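Local structure of predicted ATPase of the ABC class (Vibrio vulnificus, 5D6A) at residues 313-321 with 341-349; 469-479 with 488-496. The protein binds the ATP analogue AMP-PNP and, as a predicted ATPase of the ABC class, probably hydrolyses ATP. All coordinates share one frame; numbering follows the deposited sequence.

Interaction 1 of 2, residues 313-321 with 341-349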
ATOM      1  N   HIS A 313     -21.808   3.428 -11.446  1.00 38.26           N
ATOM      2  CA  HIS A 313     -22.650   3.435 -12.640  1.00 39.74           C
ATOM      3  C   HIS A 313     -21.878   3.458 -13.958  1.00 39.43           C
ATOM      4  O   HIS A 313     -22.134   4.291 -14.830  1.00 39.45           O
ATOM      5  CB  HIS A 313     -23.595   4.634 -12.552  1.00 40.90           C
ATOM      6  CG  HIS A 313     -24.439   4.626 -11.318  1.00 42.34           C
ATOM      7  ND1 HIS A 313     -25.653   3.977 -11.251  1.00 44.54           N
ATOM      8  CD2 HIS A 313     -24.228   5.158 -10.091  1.00 42.29           C
ATOM      9  CE1 HIS A 313     -26.162   4.125 -10.040  1.00 45.05           C
ATOM     10  NE2 HIS A 313     -25.316   4.835  -9.317  1.00 43.90           N
ATOM     11  N   LEU A 314     -20.954   2.513 -14.094  1.00 39.08           N
ATOM     12  CA  LEU A 314     -20.107   2.400 -15.270  1.00 38.95           C
ATOM     13  C   LEU A 314     -20.628   1.307 -16.194  1.00 40.55           C
ATOM     14  O   LEU A 314     -21.090   0.264 -15.725  1.00 42.20           O
ATOM     15  CB  LEU A 314     -18.684   2.070 -14.824  1.00 38.35           C
ATOM     16  CG  LEU A 314     -17.566   2.056 -15.863  1.00 38.23           C
ATOM     17  CD1 LEU A 314     -17.395   3.433 -16.489  1.00 38.13           C
ATOM     18  CD2 LEU A 314     -16.269   1.609 -15.207  1.00 37.53           C
ATOM     19  N   ASN A 315     -20.554   1.551 -17.502  1.00 41.09           N
ATOM     20  CA  ASN A 315     -21.011   0.591 -18.508  1.00 42.45           C
ATOM     21  C   ASN A 315     -19.863  -0.323 -18.913  1.00 42.82           C
ATOM     22  O   ASN A 315     -18.887   0.129 -19.509  1.00 42.77           O
ATOM     23  CB  ASN A 315     -21.561   1.334 -19.734  1.00 43.12           C
ATOM     24  CG  ASN A 315     -22.179   0.402 -20.773  1.00 44.45           C
ATOM     25  OD1 ASN A 315     -21.938  -0.804 -20.779  1.00 44.42           O
ATOM     26  ND2 ASN A 315     -22.981   0.969 -21.663  1.00 45.30           N
ATOM     27  N   LEU A 316     -19.987  -1.609 -18.594  1.00 44.15           N
ATOM     28  CA  LEU A 316     -18.951  -2.584 -18.912  1.00 45.38           C
ATOM     29  C   LEU A 316     -19.411  -3.599 -19.962  1.00 47.11           C
ATOM     30  O   LEU A 316     -18.843  -4.686 -20.073  1.00 48.92           O
ATOM     31  CB  LEU A 316     -18.530  -3.311 -17.635  1.00 46.04           C
ATOM     32  CG  LEU A 316     -18.096  -2.399 -16.483  1.00 46.22           C
ATOM     33  CD1 LEU A 316     -17.720  -3.216 -15.254  1.00 46.50           C
ATOM     34  CD2 LEU A 316     -16.938  -1.510 -16.904  1.00 45.84           C
ATOM     35  N   SER A 317     -20.424  -3.231 -20.743  1.00 47.41           N
ATOM     36  CA  SER A 317     -20.973  -4.116 -21.774  1.00 48.20           C
ATOM     37  C   SER A 317     -19.916  -4.652 -22.733  1.00 47.46           C
ATOM     38  O   SER A 317     -20.021  -5.781 -23.196  1.00 49.00           O
ATOM     39  CB  SER A 317     -22.056  -3.391 -22.577  1.00 49.10           C
ATOM     40  OG  SER A 317     -23.122  -2.987 -21.738  1.00 49.88           O
ATOM     41  N   ASN A 318     -18.904  -3.843 -23.029  1.00 46.26           N
ATOM     42  CA  ASN A 318     -17.843  -4.250 -23.951  1.00 47.10           C
ATOM     43  C   ASN A 318     -16.931  -5.348 -23.415  1.00 47.62           C
ATOM     44  O   ASN A 318     -16.195  -5.962 -24.185  1.00 49.21           O
ATOM     45  CB  ASN A 318     -16.988  -3.047 -24.352  1.00 46.21           C
ATOM     46  CG  ASN A 318     -17.767  -2.001 -25.125  1.00 47.01           C
ATOM     47  OD1 ASN A 318     -18.846  -2.273 -25.657  1.00 49.35           O
ATOM     48  ND2 ASN A 318     -17.215  -0.799 -25.208  1.00 46.04           N
ATOM     49  N   TYR A 319     -16.972  -5.601 -22.110  1.00 47.56           N
ATOM     50  CA  TYR A 319     -16.107  -6.622 -21.522  1.00 48.58           C
ATOM     51  C   TYR A 319     -16.899  -7.658 -20.734  1.00 51.22           C
ATOM     52  O   TYR A 319     -16.765  -8.857 -20.979  1.00 54.47           O
ATOM     53  CB  TYR A 319     -15.046  -5.953 -20.647  1.00 47.10           C
ATOM     54  CG  TYR A 319     -14.304  -4.867 -21.397  1.00 45.91           C
ATOM     55  CD1 TYR A 319     -13.322  -5.189 -22.328  1.00 46.22           C
ATOM     56  CD2 TYR A 319     -14.601  -3.521 -21.194  1.00 44.35           C
ATOM     57  CE1 TYR A 319     -12.651  -4.203 -23.028  1.00 45.48           C
ATOM     58  CE2 TYR A 319     -13.932  -2.529 -21.889  1.00 43.65           C
ATOM     59  CZ  TYR A 319     -12.959  -2.878 -22.806  1.00 44.24           C
ATOM     60  OH  TYR A 319     -12.285  -1.907 -23.506  1.00 44.12           O
ATOM     61  N   ILE A 320     -17.724  -7.200 -19.799  1.00 51.93           N
ATOM     62  CA  ILE A 320     -18.549  -8.100 -19.000  1.00 53.49           C
ATOM     63  C   ILE A 320     -19.906  -8.253 -19.678  1.00 56.04           C
ATOM     64  O   ILE A 320     -20.561  -7.263 -20.004  1.00 57.83           O
ATOM     65  CB  ILE A 320     -18.715  -7.587 -17.560  1.00 52.14           C
ATOM     66  CG1 ILE A 320     -17.335  -7.441 -16.908  1.00 51.10           C
ATOM     67  CG2 ILE A 320     -19.599  -8.533 -16.753  1.00 52.84           C
ATOM     68  CD1 ILE A 320     -17.363  -6.884 -15.503  1.00 51.19           C
ATOM     69  N   ASN A 321     -20.323  -9.497 -19.884  1.00 58.59           N
ATOM     70  CA  ASN A 321     -21.586  -9.791 -20.558  1.00 62.01           C
ATOM     71  C   ASN A 321     -22.724 -10.159 -19.607  1.00 63.31           C
ATOM     72  O   ASN A 321     -23.868  -9.752 -19.818  1.00 64.50           O
ATOM     73  CB  ASN A 321     -21.367 -10.915 -21.573  1.00 64.39           C
ATOM     74  CG  ASN A 321     -20.365 -10.539 -22.650  1.00 64.41           C
ATOM     75  OD1 ASN A 321     -20.252  -9.374 -23.027  1.00 64.81           O
ATOM     76  ND2 ASN A 321     -19.643 -11.526 -23.159  1.00 66.23           N
ATOM     77  N   THR A 341     -13.213  -7.593 -12.824  1.00 46.65           N
ATOM     78  CA  THR A 341     -14.220  -6.550 -12.860  1.00 45.90           C
ATOM     79  C   THR A 341     -13.583  -5.185 -12.664  1.00 43.59           C
ATOM     80  O   THR A 341     -13.896  -4.240 -13.385  1.00 43.56           O
ATOM     81  CB  THR A 341     -15.278  -6.767 -11.768  1.00 47.59           C
ATOM     82  OG1 THR A 341     -15.878  -8.059 -11.932  1.00 50.86           O
ATOM     83  CG2 THR A 341     -16.352  -5.702 -11.837  1.00 47.40           C
ATOM     84  N   SER A 342     -12.685  -5.086 -11.690  1.00 41.87           N
ATOM     85  CA  SER A 342     -12.016  -3.825 -11.401  1.00 39.95           C
ATOM     86  C   SER A 342     -11.108  -3.398 -12.539  1.00 39.35           C
ATOM     87  O   SER A 342     -11.003  -2.213 -12.838  1.00 40.97           O
ATOM     88  CB  SER A 342     -11.197  -3.923 -10.113  1.00 39.26           C
ATOM     89  OG  SER A 342     -10.225  -4.942 -10.213  1.00 39.41           O
ATOM     90  N   GLN A 343     -10.444  -4.357 -13.170  1.00 39.77           N
ATOM     91  CA  GLN A 343      -9.544  -4.014 -14.258  1.00 40.08           C
ATOM     92  C   GLN A 343     -10.351  -3.578 -15.477  1.00 39.35           C
ATOM     93  O   GLN A 343      -9.984  -2.622 -16.155  1.00 37.21           O
ATOM     94  CB  GLN A 343      -8.591  -5.168 -14.582  1.00 41.64           C
ATOM     95  CG  GLN A 343      -7.453  -4.747 -15.503  1.00 43.02           C
ATOM     96  CD  GLN A 343      -6.281  -5.717 -15.498  1.00 44.94           C
ATOM     97  OE1 GLN A 343      -6.405  -6.871 -15.084  1.00 46.70           O
ATOM     98  NE2 GLN A 343      -5.127  -5.244 -15.961  1.00 44.75           N
ATOM     99  N   ALA A 344     -11.459  -4.273 -15.733  1.00 40.51           N
ATOM    100  CA  ALA A 344     -12.345  -3.932 -16.847  1.00 41.74           C
ATOM    101  C   ALA A 344     -12.898  -2.521 -16.640  1.00 41.09           C
ATOM    102  O   ALA A 344     -12.947  -1.709 -17.570  1.00 41.13           O
ATOM    103  CB  ALA A 344     -13.483  -4.937 -16.948  1.00 43.28           C
ATOM    104  N   ALA A 345     -13.309  -2.242 -15.406  1.00 39.46           N
ATOM    105  CA  ALA A 345     -13.824  -0.934 -15.050  1.00 37.61           C
ATOM    106  C   ALA A 345     -12.749   0.115 -15.282  1.00 36.59           C
ATOM    107  O   ALA A 345     -13.000   1.121 -15.938  1.00 38.29           O
ATOM    108  CB  ALA A 345     -14.279  -0.922 -13.601  1.00 37.35           C
ATOM    109  N   TRP A 346     -11.547  -0.137 -14.764  1.00 35.27           N
ATOM    110  CA  TRP A 346     -10.423   0.791 -14.914  1.00 34.05           C
ATOM    111  C   TRP A 346     -10.216   1.084 -16.395  1.00 34.74           C
ATOM    112  O   TRP A 346     -10.034   2.234 -16.802  1.00 34.20           O
ATOM    113  CB  TRP A 346      -9.126   0.181 -14.365  1.00 33.50           C
ATOM    114  CG  TRP A 346      -8.047   1.195 -14.058  1.00 32.44           C
ATOM    115  CD1 TRP A 346      -7.857   2.412 -14.657  1.00 32.24           C
ATOM    116  CD2 TRP A 346      -6.952   1.028 -13.151  1.00 31.46           C
ATOM    117  NE1 TRP A 346      -6.756   3.035 -14.128  1.00 31.43           N
ATOM    118  CE2 TRP A 346      -6.174   2.203 -13.211  1.00 31.14           C
ATOM    119  CE3 TRP A 346      -6.572   0.014 -12.273  1.00 31.61           C
ATOM    120  CZ2 TRP A 346      -5.037   2.386 -12.429  1.00 30.52           C
ATOM    121  CZ3 TRP A 346      -5.441   0.197 -11.500  1.00 31.40           C
ATOM    122  CH2 TRP A 346      -4.687   1.372 -11.584  1.00 30.83           C
ATOM    123  N   LEU A 347     -10.239   0.024 -17.198  1.00 36.23           N
ATOM    124  CA  LEU A 347     -10.042   0.147 -18.635  1.00 36.89           C
ATOM    125  C   LEU A 347     -11.054   1.117 -19.235  1.00 36.56           C
ATOM    126  O   LEU A 347     -10.675   2.107 -19.863  1.00 35.17           O
ATOM    127  CB  LEU A 347     -10.134  -1.230 -19.305  1.00 38.17           C
ATOM    128  CG  LEU A 347      -9.986  -1.295 -20.828  1.00 39.71           C
ATOM    129  CD1 LEU A 347      -8.737  -0.579 -21.303  1.00 39.42           C
ATOM    130  CD2 LEU A 347      -9.968  -2.743 -21.286  1.00 41.63           C
ATOM    131  N   GLN A 348     -12.335   0.842 -19.011  1.00 36.96           N
ATOM    132  CA  GLN A 348     -13.402   1.687 -19.535  1.00 37.20           C
ATOM    133  C   GLN A 348     -13.262   3.131 -19.052  1.00 36.65           C
ATOM    134  O   GLN A 348     -13.445   4.068 -19.828  1.00 37.13           O
ATOM    135  CB  GLN A 348     -14.766   1.139 -19.123  1.00 38.48           C
ATOM    136  CG  GLN A 348     -15.932   1.857 -19.782  1.00 39.85           C
ATOM    137  CD  GLN A 348     -15.932   1.703 -21.295  1.00 40.73           C
ATOM    138  OE1 GLN A 348     -15.606   0.638 -21.827  1.00 41.01           O
ATOM    139  NE2 GLN A 348     -16.315   2.763 -21.993  1.00 40.80           N
ATOM    140  N   GLU A 349     -12.937   3.300 -17.772  1.00 35.43           N
ATOM    141  CA  GLU A 349     -12.764   4.629 -17.186  1.00 34.84           C
ATOM    142  C   GLU A 349     -11.666   5.417 -17.886  1.00 34.09           C
ATOM    143  O   GLU A 349     -11.769   6.632 -18.038  1.00 33.47           O
ATOM    144  CB  GLU A 349     -12.457   4.521 -15.691  1.00 34.99           C
ATOM    145  CG  GLU A 349     -13.636   4.044 -14.852  1.00 36.21           C
ATOM    146  CD  GLU A 349     -13.256   3.686 -13.420  1.00 36.69           C
ATOM    147  OE1 GLU A 349     -12.052   3.506 -13.132  1.00 36.00           O
ATOM    148  OE2 GLU A 349     -14.172   3.563 -12.578  1.00 37.53           O
TER
HETATM  149  O   HOH W   1     -17.476  -1.416 -21.522  1.00 44.96           O

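Interaction 2 of 2, residues 469-479 with 488-496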
ATOM      1  N   LEU A 469     -20.470  16.916  -3.916  1.00 43.20           N
ATOM      2  CA  LEU A 469     -19.146  16.997  -3.295  1.00 41.47           C
ATOM      3  C   LEU A 469     -19.143  18.024  -2.167  1.00 41.76           C
ATOM      4  O   LEU A 469     -18.422  17.873  -1.181  1.00 41.39           O
ATOM      5  CB  LEU A 469     -18.088  17.362  -4.336  1.00 39.80           C
ATOM      6  CG  LEU A 469     -17.811  16.318  -5.421  1.00 38.86           C
ATOM      7  CD1 LEU A 469     -16.990  16.909  -6.557  1.00 38.10           C
ATOM      8  CD2 LEU A 469     -17.118  15.103  -4.825  1.00 37.95           C
HETATM    9  N   MSE A 470     -19.958  19.066  -2.325  1.00 43.23           N
HETATM   10  CA  MSE A 470     -20.084  20.126  -1.320  1.00 44.61           C
HETATM   11  C   MSE A 470     -20.635  19.560  -0.038  1.00 46.07           C
HETATM   12  O   MSE A 470     -20.215  19.952   1.051  1.00 46.97           O
HETATM   13  CB  MSE A 470     -21.004  21.221  -1.868  1.00 46.04           C
HETATM   14  CG  MSE A 470     -21.239  22.382  -0.906  1.00 47.87           C
HETATM   15 SE   MSE A 470     -19.549  23.294  -0.488  1.00 47.77          SE
HETATM   16  CE  MSE A 470     -19.468  24.493  -2.049  1.00 48.03           C
ATOM     17  N   ASN A 471     -21.580  18.629  -0.160  1.00 46.72           N
ATOM     18  CA  ASN A 471     -22.189  17.990   1.006  1.00 48.87           C
ATOM     19  C   ASN A 471     -21.168  17.225   1.848  1.00 48.02           C
ATOM     20  O   ASN A 471     -21.265  17.190   3.074  1.00 49.31           O
ATOM     21  CB  ASN A 471     -23.327  17.061   0.570  1.00 50.21           C
ATOM     22  CG  ASN A 471     -24.464  17.807  -0.107  1.00 52.06           C
ATOM     23  OD1 ASN A 471     -24.496  19.037  -0.126  1.00 52.70           O
ATOM     24  ND2 ASN A 471     -25.406  17.064  -0.664  1.00 54.11           N
ATOM     25  N   ILE A 472     -20.190  16.621   1.183  1.00 46.85           N
ATOM     26  CA  ILE A 472     -19.134  15.885   1.870  1.00 46.32           C
ATOM     27  C   ILE A 472     -18.251  16.872   2.638  1.00 46.52           C
ATOM     28  O   ILE A 472     -17.836  16.591   3.761  1.00 47.67           O
ATOM     29  CB  ILE A 472     -18.292  15.054   0.881  1.00 44.61           C
ATOM     30  CG1 ILE A 472     -19.190  14.073   0.116  1.00 44.91           C
ATOM     31  CG2 ILE A 472     -17.189  14.297   1.613  1.00 44.11           C
ATOM     32  CD1 ILE A 472     -18.456  13.268  -0.936  1.00 44.03           C
ATOM     33  N   LEU A 473     -17.974  18.028   2.034  1.00 45.68           N
ATOM     34  CA  LEU A 473     -17.165  19.055   2.693  1.00 46.02           C
ATOM     35  C   LEU A 473     -17.855  19.621   3.929  1.00 49.85           C
ATOM     36  O   LEU A 473     -17.215  19.791   4.966  1.00 51.73           O
ATOM     37  CB  LEU A 473     -16.833  20.199   1.732  1.00 44.69           C
ATOM     38  CG  LEU A 473     -15.793  19.950   0.637  1.00 42.47           C
ATOM     39  CD1 LEU A 473     -15.821  21.077  -0.378  1.00 42.36           C
ATOM     40  CD2 LEU A 473     -14.400  19.801   1.227  1.00 41.36           C
ATOM     41  N   THR A 474     -19.149  19.919   3.821  1.00 52.31           N
ATOM     42  CA  THR A 474     -19.902  20.475   4.950  1.00 54.67           C
ATOM     43  C   THR A 474     -19.941  19.491   6.117  1.00 55.72           C
ATOM     44  O   THR A 474     -19.684  19.866   7.261  1.00 58.39           O
ATOM     45  CB  THR A 474     -21.341  20.877   4.557  1.00 56.49           C
ATOM     46  OG1 THR A 474     -22.006  19.766   3.948  1.00 58.20           O
ATOM     47  CG2 THR A 474     -21.329  22.045   3.583  1.00 55.78           C
ATOM     48  N   ASP A 475     -20.257  18.234   5.823  1.00 54.65           N
ATOM     49  CA  ASP A 475     -20.298  17.198   6.853  1.00 55.53           C
ATOM     50  C   ASP A 475     -18.901  16.909   7.391  1.00 54.14           C
ATOM     51  O   ASP A 475     -18.751  16.464   8.528  1.00 55.38           O
ATOM     52  CB  ASP A 475     -20.907  15.901   6.303  1.00 56.27           C
ATOM     53  CG  ASP A 475     -22.388  16.035   5.955  1.00 58.13           C
ATOM     54  OD1 ASP A 475     -23.022  17.029   6.375  1.00 59.87           O
ATOM     55  OD2 ASP A 475     -22.920  15.130   5.273  1.00 57.16           O
ATOM     56  N   GLY A 476     -17.885  17.175   6.572  1.00 51.47           N
ATOM     57  CA  GLY A 476     -16.502  16.900   6.952  1.00 50.26           C
ATOM     58  C   GLY A 476     -15.640  18.085   7.336  1.00 50.05           C
ATOM     59  O   GLY A 476     -14.416  17.986   7.302  1.00 48.78           O
ATOM     60  N   LYS A 477     -16.264  19.206   7.689  1.00 51.24           N
ATOM     61  CA  LYS A 477     -15.526  20.398   8.127  1.00 51.82           C
ATOM     62  C   LYS A 477     -14.549  20.957   7.076  1.00 50.15           C
ATOM     63  O   LYS A 477     -13.490  21.480   7.427  1.00 50.29           O
ATOM     64  CB  LYS A 477     -14.767  20.075   9.419  1.00 53.32           C
ATOM     65  CG  LYS A 477     -15.649  19.492  10.510  1.00 55.84           C
ATOM     66  CD  LYS A 477     -14.835  19.027  11.701  1.00 57.59           C
ATOM     67  CE  LYS A 477     -15.733  18.550  12.831  1.00 60.01           C
ATOM     68  NZ  LYS A 477     -14.945  18.155  14.029  1.00 62.08           N
ATOM     69  N   PHE A 478     -14.913  20.840   5.798  1.00 48.71           N
ATOM     70  CA  PHE A 478     -14.090  21.337   4.682  1.00 47.30           C
ATOM     71  C   PHE A 478     -12.631  20.873   4.767  1.00 47.84           C
ATOM     72  O   PHE A 478     -11.711  21.592   4.380  1.00 47.74           O
ATOM     73  CB  PHE A 478     -14.158  22.867   4.621  1.00 46.92           C
ATOM     74  CG  PHE A 478     -15.554  23.401   4.517  1.00 47.06           C
ATOM     75  CD1 PHE A 478     -16.174  23.523   3.282  1.00 45.87           C
ATOM     76  CD2 PHE A 478     -16.253  23.774   5.655  1.00 48.55           C
ATOM     77  CE1 PHE A 478     -17.466  24.007   3.183  1.00 46.65           C
ATOM     78  CE2 PHE A 478     -17.544  24.260   5.564  1.00 49.15           C
ATOM     79  CZ  PHE A 478     -18.152  24.376   4.326  1.00 48.60           C
ATOM     80  N   ARG A 479     -12.444  19.651   5.249  1.00 50.18           N
ATOM     81  CA  ARG A 479     -11.121  19.069   5.446  1.00 51.71           C
ATOM     82  C   ARG A 479     -10.621  18.599   4.077  1.00 48.66           C
ATOM     83  O   ARG A 479     -11.351  17.918   3.357  1.00 47.55           O
ATOM     84  CB  ARG A 479     -11.266  17.881   6.401  1.00 55.87           C
ATOM     85  CG  ARG A 479     -10.189  17.678   7.457  1.00 60.66           C
ATOM     86  CD  ARG A 479      -8.776  17.478   6.942  1.00 62.02           C
ATOM     87  NE  ARG A 479      -7.947  16.907   8.009  1.00 65.50           N
ATOM     88  CZ  ARG A 479      -6.622  16.801   7.979  1.00 66.71           C
ATOM     89  NH1 ARG A 479      -5.979  16.253   9.003  1.00 68.59           N
ATOM     90  NH2 ARG A 479      -5.934  17.253   6.944  1.00 66.39           N
ATOM     91  N   LEU A 488      -6.103  10.095   0.134  1.00 36.05           N
ATOM     92  CA  LEU A 488      -6.608  11.454  -0.050  1.00 35.64           C
ATOM     93  C   LEU A 488      -7.863  11.641   0.789  1.00 36.65           C
ATOM     94  O   LEU A 488      -8.849  10.927   0.607  1.00 36.11           O
ATOM     95  CB  LEU A 488      -6.943  11.731  -1.514  1.00 34.49           C
ATOM     96  CG  LEU A 488      -7.679  13.055  -1.774  1.00 33.85           C
ATOM     97  CD1 LEU A 488      -6.900  14.252  -1.241  1.00 33.32           C
ATOM     98  CD2 LEU A 488      -7.974  13.214  -3.257  1.00 33.27           C
ATOM     99  N   ARG A 489      -7.822  12.606   1.701  1.00 38.07           N
ATOM    100  CA  ARG A 489      -8.957  12.887   2.561  1.00 39.34           C
ATOM    101  C   ARG A 489      -9.748  14.093   2.058  1.00 38.58           C
ATOM    102  O   ARG A 489      -9.193  15.172   1.844  1.00 36.69           O
ATOM    103  CB  ARG A 489      -8.503  13.124   3.997  1.00 41.53           C
ATOM    104  CG  ARG A 489      -9.666  13.370   4.941  1.00 44.50           C
ATOM    105  CD  ARG A 489      -9.221  13.512   6.380  1.00 46.99           C
ATOM    106  NE  ARG A 489     -10.355  13.804   7.249  1.00 49.11           N
ATOM    107  CZ  ARG A 489     -10.286  13.889   8.572  1.00 52.54           C
ATOM    108  NH1 ARG A 489      -9.130  13.693   9.201  1.00 53.82           N
ATOM    109  NH2 ARG A 489     -11.380  14.165   9.271  1.00 54.51           N
ATOM    110  N   PHE A 490     -11.049  13.887   1.876  1.00 37.87           N
ATOM    111  CA  PHE A 490     -11.953  14.925   1.420  1.00 37.18           C
ATOM    112  C   PHE A 490     -13.130  14.879   2.388  1.00 39.35           C
ATOM    113  O   PHE A 490     -14.061  14.090   2.225  1.00 39.50           O
ATOM    114  CB  PHE A 490     -12.370  14.652  -0.025  1.00 35.72           C
ATOM    115  CG  PHE A 490     -13.093  15.793  -0.679  1.00 35.96           C
ATOM    116  CD1 PHE A 490     -12.392  16.906  -1.126  1.00 35.75           C
ATOM    117  CD2 PHE A 490     -14.464  15.741  -0.891  1.00 36.44           C
ATOM    118  CE1 PHE A 490     -13.048  17.959  -1.744  1.00 35.94           C
ATOM    119  CE2 PHE A 490     -15.124  16.788  -1.510  1.00 37.06           C
ATOM    120  CZ  PHE A 490     -14.416  17.899  -1.937  1.00 36.76           C
ATOM    121  N   GLY A 491     -13.062  15.719   3.417  1.00 41.27           N
ATOM    122  CA  GLY A 491     -14.075  15.741   4.463  1.00 43.84           C
ATOM    123  C   GLY A 491     -13.775  14.591   5.411  1.00 45.03           C
ATOM    124  O   GLY A 491     -12.671  14.492   5.946  1.00 45.71           O
ATOM    125  N   LYS A 492     -14.754  13.717   5.610  1.00 46.29           N
ATOM    126  CA  LYS A 492     -14.587  12.538   6.456  1.00 47.94           C
ATOM    127  C   LYS A 492     -14.230  11.315   5.596  1.00 45.46           C
ATOM    128  O   LYS A 492     -13.902  10.253   6.124  1.00 46.04           O
ATOM    129  CB  LYS A 492     -15.879  12.281   7.250  1.00 51.63           C
ATOM    130  CG  LYS A 492     -16.178  13.360   8.286  1.00 54.80           C
ATOM    131  CD  LYS A 492     -17.636  13.424   8.751  1.00 58.85           C
ATOM    132  CE  LYS A 492     -18.147  12.165   9.441  1.00 61.82           C
ATOM    133  NZ  LYS A 492     -18.374  11.015   8.522  1.00 61.06           N
ATOM    134  N   GLU A 493     -14.267  11.487   4.272  1.00 42.87           N
ATOM    135  CA  GLU A 493     -14.015  10.399   3.324  1.00 40.74           C
ATOM    136  C   GLU A 493     -12.548  10.227   2.942  1.00 38.02           C
ATOM    137  O   GLU A 493     -11.861  11.196   2.629  1.00 36.12           O
ATOM    138  CB  GLU A 493     -14.830  10.635   2.052  1.00 39.99           C
ATOM    139  CG  GLU A 493     -16.316  10.837   2.306  1.00 42.46           C
ATOM    140  CD  GLU A 493     -16.958   9.654   2.998  1.00 44.83           C
ATOM    141  OE1 GLU A 493     -16.644   8.504   2.628  1.00 45.92           O
ATOM    142  OE2 GLU A 493     -17.791   9.876   3.900  1.00 48.11           O
ATOM    143  N   PHE A 494     -12.090   8.976   2.962  1.00 37.71           N
ATOM    144  CA  PHE A 494     -10.720   8.627   2.598  1.00 36.49           C
ATOM    145  C   PHE A 494     -10.719   7.828   1.309  1.00 35.56           C
ATOM    146  O   PHE A 494     -11.423   6.830   1.197  1.00 35.95           O
ATOM    147  CB  PHE A 494     -10.055   7.810   3.702  1.00 37.52           C
ATOM    148  CG  PHE A 494      -9.779   8.591   4.951  1.00 38.47           C
ATOM    149  CD1 PHE A 494      -8.564   9.241   5.119  1.00 37.27           C
ATOM    150  CD2 PHE A 494     -10.728   8.677   5.956  1.00 40.45           C
ATOM    151  CE1 PHE A 494      -8.300   9.961   6.269  1.00 38.71           C
ATOM    152  CE2 PHE A 494     -10.471   9.396   7.111  1.00 41.76           C
ATOM    153  CZ  PHE A 494      -9.255  10.040   7.266  1.00 41.15           C
ATOM    154  N   THR A 495      -9.919   8.272   0.343  1.00 34.86           N
ATOM    155  CA  THR A 495      -9.823   7.606  -0.951  1.00 34.78           C
ATOM    156  C   THR A 495      -8.483   6.902  -1.088  1.00 34.23           C
ATOM    157  O   THR A 495      -7.434   7.518  -0.941  1.00 34.63           O
ATOM    158  CB  THR A 495      -9.961   8.611  -2.107  1.00 34.24           C
ATOM    159  OG1 THR A 495     -11.205   9.312  -1.987  1.00 35.66           O
ATOM    160  CG2 THR A 495      -9.912   7.898  -3.452  1.00 33.71           C
ATOM    161  N   ASP A 496      -8.532   5.610  -1.379  1.00 35.04           N
ATOM    162  CA  ASP A 496      -7.330   4.813  -1.553  1.00 35.18           C
ATOM    163  C   ASP A 496      -6.803   4.987  -2.986  1.00 33.80           C
ATOM    164  O   ASP A 496      -7.495   4.673  -3.958  1.00 33.37           O
ATOM    165  CB  ASP A 496      -7.643   3.345  -1.261  1.00 36.88           C
ATOM    166  CG  ASP A 496      -6.417   2.468  -1.292  1.00 38.59           C
ATOM    167  OD1 ASP A 496      -5.331   2.962  -1.660  1.00 38.40           O
ATOM    168  OD2 ASP A 496      -6.540   1.274  -0.949  1.00 41.81           O
TER
HETATM  169  O   HOH W   2     -17.412  14.083   5.109  1.00 38.90           O

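Interaction 1 of 2, residues 313-321 with 341-349
Chi1 of -172° sets CG of Q348 opposite its backbone N and against the 313-321 loop, 3.4 Å from N315 O; the bend at chi2 (63°) then turns the amide toward Y319. L314 turns CG opposite its N (chi1 -173°) and sends both methyls to the helix: CD2 lies 3.6 Å from A345 CB and also meets E349 CG, while CD1 touches Q348 CG. The small A344 and A345 suit a closely approached helix face; A344 CB meets Y319 CB at 4.1 Å. L347 CD2 comes obliquely to the Y319 ring, 3.4 Å from CZ, and Q348 OE1 lies at the ring's edge. No direct hydrogen bond crosses. Instead, a water donates to Q348 OE1 (2.8 Å) and N315 O (2.9 Å) and accepts from N318 N, so glutamine serves with stem and polar end alike. N315 OD1 closes an Asx turn with S317 N, and N318 ND2 is held by V457 O. Helix 339-352 places T341 near bound AMP-PNP and against F268 of the second subunit. F332 of strand 332-334 backs L316 and T341, F369 of helix 367-370 touches A344 and L347, and helix 390-401 packs on the Y319 ring.

Interaction 2 of 2, residues 469-479 with 488-496
L469 and F490 begin a contact in which helix 468-475 packs on a beta hairpin, strands 487-490 and 493-496 joined by a type II' turn from F490 to E493. The helix and strand 488-490 run nearly perpendicular (87°). L469 O sits at the edge of the F490 ring, 3.5 Å from CE2, and L469 CB adds an apolar touch. I472, branched at CB, reaches F490 CD2 (4.0 Å) and E493 CG with its CG2, while its O accepts from a water that K492 N also holds. L473 lays CD2 over one face of the F490 ring, 4.0 Å from the centroid, a CH-pi contact; an aromatic suits this place because W516 meets the same ring edge-to-face. D475 O lies beside the aliphatic K492 CD. G476 leaves the helix where G491 comes within 3.7 Å, CA to CA, a close backbone approach that two glycines suit; G491 also has the positive phi of a II' turn. R479 O accepts from G491 N (2.8 Å). The R479 side chain crosses R489 at about a right angle, NE lying over one face of the R489 guanidinium, 3.6 Å from NH1, the planes 31° apart: an approach of like charges, probably mildly unfavourable. R489, its CG opposite the backbone N, is extended from CG to NE, so NE reaches G491 O at 2.7 Å, in the guanidinium plane, with an N-H...O angle of 169°.

Overall arrangement
The two contacts come in series along the chain, interaction 1 closing before interaction 2 opens. Their centres are 27 Å apart and their nearest atoms about 9 Å. Interaction 1 falls within the P-loop domain, joining helix 339-352 to the loop between strands 311-312 and 332-334. Interaction 2 packs helix 468-475 against the antiparallel sheet 480-483, 487-490, 493-496, whose strands belong to the MRB1590 C-terminal family region. They share no helix or sheet. V457 and F459, which touch the loop of interaction 1, lie about ten residues before helix 468-475. One contact thus borders the nucleotide and the second subunit, whereas the other joins helix to hairpin and is touched by no other chain of the assembly.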